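Side-chain contact in dally-like, isoform A (Drosophila melanogaster, PDB 6XTZ), which is a glypican, probably a cell-surface heparan sulfate proteoglycan, that binds Wnt and Hedgehog proteins and shelters the Wnt lipid so that signals can travel: residues A[93-98]-A[127-132]. The protein carries 5 engineered substitutions. Numbering follows the deposited sequence.
Sequences ALLKES and ELETYF. With O18 (O-palmitoleoyl serine), chain H.
L95 and E129 meet by their aliphatic parts. CD2 of L95 lies 3.7 Å from CG of E129 and equally near its CA, and the two side chains lie alongside and point opposite ways. CD2 also comes within 4.1 Å of the backbone O of L128. The other methyl of L95 serves the ligand: CD1 is 3.9 Å from C6 of O-palmitoleoyl serine. One buried leucine thus bridges the facing helix and the lipid. With an alanine here, the acyl chain would probably lose a wall at C6 and E129 CG its apolar neighbour.

The charged contact lies at the more exposed edge. K96 bends at its end (chi4 58°), and its chain runs nearly perpendicular to the glutamate. Its NZ stands 3.8 Å from E129 OE1, a long salt bridge. The stronger partner of E129 is R99, which pairs with OE2.

On the lipid side, S98 OG donates a 2.7 Å hydrogen bond to L94 O, tilted 23° from the carbonyl plane. This tethers S98 OG, which lies 3.1 Å from the lipid C3. L94 CD1 reaches the serine part of the ligand. L94, L95 and S98 thus form part of the wall of the lipid pocket, set between helices of the all-helical glypican core.

The axes of 93-98 and 127-132, on helices 51-110 and 118-134, come within 10.7 Å and run antiparallel. Helix 185-216 packs against both, touching L95 through F197, and helix 139-158 covers L128 and Y131.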
ATOM      1  N   ALA A  93       0.466   1.566 -21.737  1.00 38.12           N
ATOM      2  CA  ALA A  93       0.214   2.286 -22.979  1.00 39.56           C
ATOM      3  C   ALA A  93       1.381   3.198 -23.333  1.00 44.55           C
ATOM      4  O   ALA A  93       1.753   3.315 -24.506  1.00 43.97           O
ATOM      5  CB  ALA A  93      -1.079   3.088 -22.866  1.00 34.27           C
ATOM      6  N   LEU A  94       1.971   3.853 -22.328  1.00 45.27           N
ATOM      7  CA  LEU A  94       3.145   4.682 -22.573  1.00 44.48           C
ATOM      8  C   LEU A  94       4.298   3.858 -23.129  1.00 48.06           C
ATOM      9  O   LEU A  94       5.073   4.350 -23.958  1.00 41.75           O
ATOM     10  CB  LEU A  94       3.563   5.382 -21.281  1.00 46.33           C
ATOM     11  CG  LEU A  94       4.616   6.484 -21.397  1.00 64.11           C
ATOM     12  CD1 LEU A  94       4.034   7.709 -22.087  1.00 72.30           C
ATOM     13  CD2 LEU A  94       5.168   6.839 -20.025  1.00 66.51           C
ATOM     14  N   LEU A  95       4.413   2.600 -22.698  1.00 46.05           N
ATOM     15  CA  LEU A  95       5.483   1.735 -23.178  1.00 41.89           C
ATOM     16  C   LEU A  95       5.269   1.358 -24.640  1.00 48.56           C
ATOM     17  O   LEU A  95       6.195   1.443 -25.455  1.00 49.63           O
ATOM     18  CB  LEU A  95       5.563   0.485 -22.302  1.00 42.77           C
ATOM     19  CG  LEU A  95       6.940  -0.087 -21.984  1.00 48.84           C
ATOM     20  CD1 LEU A  95       7.837   0.987 -21.396  1.00 52.72           C
ATOM     21  CD2 LEU A  95       6.799  -1.252 -21.015  1.00 48.60           C
ATOM     22  N   LYS A  96       4.050   0.939 -24.988  1.00 48.90           N
ATOM     23  CA  LYS A  96       3.760   0.551 -26.366  1.00 47.51           C
ATOM     24  C   LYS A  96       3.860   1.741 -27.312  1.00 46.86           C
ATOM     25  O   LYS A  96       4.341   1.605 -28.442  1.00 51.58           O
ATOM     26  CB  LYS A  96       2.373  -0.088 -26.450  1.00 51.41           C
ATOM     27  CG  LYS A  96       2.277  -1.459 -25.797  1.00 55.68           C
ATOM     28  CD  LYS A  96       0.837  -1.950 -25.749  1.00 58.03           C
ATOM     29  CE  LYS A  96       0.766  -3.438 -25.442  1.00 62.64           C
ATOM     30  NZ  LYS A  96       1.433  -3.785 -24.159  1.00 67.23           N
ATOM     31  N   GLU A  97       3.405   2.916 -26.869  1.00 45.15           N
ATOM     32  CA  GLU A  97       3.512   4.110 -27.700  1.00 46.80           C
ATOM     33  C   GLU A  97       4.964   4.516 -27.913  1.00 49.74           C
ATOM     34  O   GLU A  97       5.292   5.131 -28.934  1.00 50.06           O
ATOM     35  CB  GLU A  97       2.725   5.260 -27.071  1.00 52.71           C
ATOM     36  CG  GLU A  97       1.214   5.090 -27.141  1.00 68.24           C
ATOM     37  CD  GLU A  97       0.470   6.097 -26.283  1.00 79.77           C
ATOM     38  OE1 GLU A  97      -0.511   5.704 -25.616  1.00 81.27           O
ATOM     39  OE2 GLU A  97       0.869   7.281 -26.271  1.00 84.95           O
ATOM     40  N   SER A  98       5.845   4.181 -26.968  1.00 49.23           N
ATOM     41  CA  SER A  98       7.252   4.526 -27.122  1.00 47.05           C
ATOM     42  C   SER A  98       7.923   3.642 -28.162  1.00 45.85           C
ATOM     43  O   SER A  98       8.706   4.132 -28.982  1.00 48.14           O
ATOM     44  CB  SER A  98       7.969   4.418 -25.778  1.00 48.47           C
ATOM     45  OG  SER A  98       7.426   5.338 -24.851  1.00 51.73           O
ATOM     46  N   GLU A 127      11.271  -7.515 -23.946  1.00 42.98           N
ATOM     47  CA  GLU A 127      11.699  -7.900 -22.605  1.00 39.55           C
ATOM     48  C   GLU A 127      11.276  -6.861 -21.574  1.00 36.64           C
ATOM     49  O   GLU A 127      10.882  -7.214 -20.457  1.00 34.85           O
ATOM     50  CB  GLU A 127      13.214  -8.100 -22.570  1.00 42.82           C
ATOM     51  CG  GLU A 127      13.734  -9.195 -23.490  1.00 54.10           C
ATOM     52  CD  GLU A 127      13.611 -10.585 -22.889  1.00 68.63           C
ATOM     53  OE1 GLU A 127      12.952 -10.735 -21.837  1.00 69.36           O
ATOM     54  OE2 GLU A 127      14.184 -11.530 -23.471  1.00 72.93           O
ATOM     55  N   LEU A 128      11.353  -5.577 -21.930  1.00 36.89           N
ATOM     56  CA  LEU A 128      10.959  -4.528 -20.997  1.00 38.25           C
ATOM     57  C   LEU A 128       9.462  -4.571 -20.717  1.00 41.42           C
ATOM     58  O   LEU A 128       9.035  -4.402 -19.570  1.00 41.35           O
ATOM     59  CB  LEU A 128      11.364  -3.160 -21.540  1.00 35.72           C
ATOM     60  CG  LEU A 128      12.865  -2.878 -21.614  1.00 38.99           C
ATOM     61  CD1 LEU A 128      13.113  -1.500 -22.202  1.00 40.16           C
ATOM     62  CD2 LEU A 128      13.497  -3.000 -20.238  1.00 41.55           C
ATOM     63  N   GLU A 129       8.651  -4.794 -21.755  1.00 42.94           N
ATOM     64  CA  GLU A 129       7.212  -4.921 -21.552  1.00 40.89           C
ATOM     65  C   GLU A 129       6.883  -6.147 -20.713  1.00 41.50           C
ATOM     66  O   GLU A 129       5.979  -6.110 -19.871  1.00 43.12           O
ATOM     67  CB  GLU A 129       6.493  -4.991 -22.898  1.00 37.63           C
ATOM     68  CG  GLU A 129       6.664  -3.760 -23.769  1.00 40.79           C
ATOM     69  CD  GLU A 129       5.919  -3.877 -25.082  1.00 51.87           C
ATOM     70  OE1 GLU A 129       4.971  -4.688 -25.157  1.00 56.99           O
ATOM     71  OE2 GLU A 129       6.283  -3.165 -26.042  1.00 58.38           O
ATOM     72  N   THR A 130       7.608  -7.247 -20.931  1.00 41.48           N
ATOM     73  CA  THR A 130       7.356  -8.461 -20.164  1.00 39.16           C
ATOM     74  C   THR A 130       7.713  -8.268 -18.695  1.00 41.08           C
ATOM     75  O   THR A 130       7.011  -8.775 -17.813  1.00 43.69           O
ATOM     76  CB  THR A 130       8.136  -9.633 -20.759  1.00 38.93           C
ATOM     77  OG1 THR A 130       7.742  -9.824 -22.124  1.00 41.60           O
ATOM     78  CG2 THR A 130       7.864 -10.912 -19.981  1.00 37.61           C
ATOM     79  N   TYR A 131       8.787  -7.527 -18.406  1.00 42.55           N
ATOM     80  CA  TYR A 131       9.151  -7.297 -17.013  1.00 41.37           C
ATOM     81  C   TYR A 131       8.068  -6.514 -16.284  1.00 41.99           C
ATOM     82  O   TYR A 131       7.674  -6.870 -15.167  1.00 46.42           O
ATOM     83  CB  TYR A 131      10.487  -6.564 -16.894  1.00 38.78           C
ATOM     84  CG  TYR A 131      10.729  -6.142 -15.462  1.00 36.92           C
ATOM     85  CD1 TYR A 131      11.112  -7.072 -14.506  1.00 35.26           C
ATOM     86  CD2 TYR A 131      10.522  -4.830 -15.053  1.00 39.30           C
ATOM     87  CE1 TYR A 131      11.308  -6.707 -13.189  1.00 40.10           C
ATOM     88  CE2 TYR A 131      10.711  -4.454 -13.734  1.00 40.39           C
ATOM     89  CZ  TYR A 131      11.106  -5.398 -12.808  1.00 42.08           C
ATOM     90  OH  TYR A 131      11.300  -5.035 -11.496  1.00 50.35           O
ATOM     91  N   PHE A 132       7.587  -5.424 -16.889  1.00 39.02           N
ATOM     92  CA  PHE A 132       6.557  -4.633 -16.225  1.00 43.24           C
ATOM     93  C   PHE A 132       5.273  -5.429 -16.051  1.00 45.38           C
ATOM     94  O   PHE A 132       4.503  -5.167 -15.121  1.00 43.26           O
ATOM     95  CB  PHE A 132       6.280  -3.345 -17.000  1.00 42.43           C
ATOM     96  CG  PHE A 132       5.311  -2.428 -16.309  1.00 44.72           C
ATOM     97  CD1 PHE A 132       5.712  -1.679 -15.215  1.00 46.13           C
ATOM     98  CD2 PHE A 132       3.997  -2.328 -16.740  1.00 39.25           C
ATOM     99  CE1 PHE A 132       4.824  -0.839 -14.566  1.00 43.29           C
ATOM    100  CE2 PHE A 132       3.105  -1.488 -16.098  1.00 34.80           C
ATOM    101  CZ  PHE A 132       3.519  -0.743 -15.010  1.00 39.06           C
TER
HETATM  102  CA  O18 H 707       6.398  12.075 -23.095  1.00 92.73           C
HETATM  103  CB  O18 H 707       6.680  11.092 -24.219  1.00 93.70           C
HETATM  104  C1  O18 H 707       8.527   9.693 -24.702  1.00 89.14           C
HETATM  105  C2  O18 H 707       9.502   8.710 -24.125  1.00 85.44           C
HETATM  106  C3  O18 H 707       8.851   7.646 -23.252  1.00 81.25           C
HETATM  107  C4  O18 H 707       9.811   6.523 -22.887  1.00 77.07           C
HETATM  108  C5  O18 H 707       9.167   5.365 -22.143  1.00 70.80           C
HETATM  109  C6  O18 H 707      10.098   4.181 -21.928  1.00 68.05           C
HETATM  110  C7  O18 H 707      10.612   3.557 -23.215  1.00 65.96           C
HETATM  111  C8  O18 H 707      11.575   2.392 -23.000  1.00 63.23           C
HETATM  112  C9  O18 H 707      12.856   2.795 -22.337  1.00 63.83           C
HETATM  113  C10 O18 H 707      14.050   2.812 -22.896  1.00 63.81           C
HETATM  114  C11 O18 H 707      14.372   2.439 -24.310  1.00 68.67           C
HETATM  115  C12 O18 H 707      15.860   2.189 -24.544  1.00 73.19           C
HETATM  116  C13 O18 H 707      16.214   1.902 -25.996  1.00 75.23           C
HETATM  117  C14 O18 H 707      17.686   1.596 -26.232  1.00 73.23           C
HETATM  118  C15 O18 H 707      18.630   2.717 -25.844  1.00 73.60           C
HETATM  119  C16 O18 H 707      20.075   2.418 -26.178  1.00 72.86           C
HETATM  120  C   O18 H 707       5.671  11.211 -22.066  1.00 90.60           C
HETATM  121  N   O18 H 707       7.623  12.630 -22.545  1.00 91.58           N
HETATM  122  OG  O18 H 707       7.681  10.147 -23.777  1.00 92.25           O
HETATM  123  O11 O18 H 707       8.503  10.036 -25.854  1.00 86.85           O
HETATM  124  O   O18 H 707       4.607  11.582 -21.579  1.00 90.16           O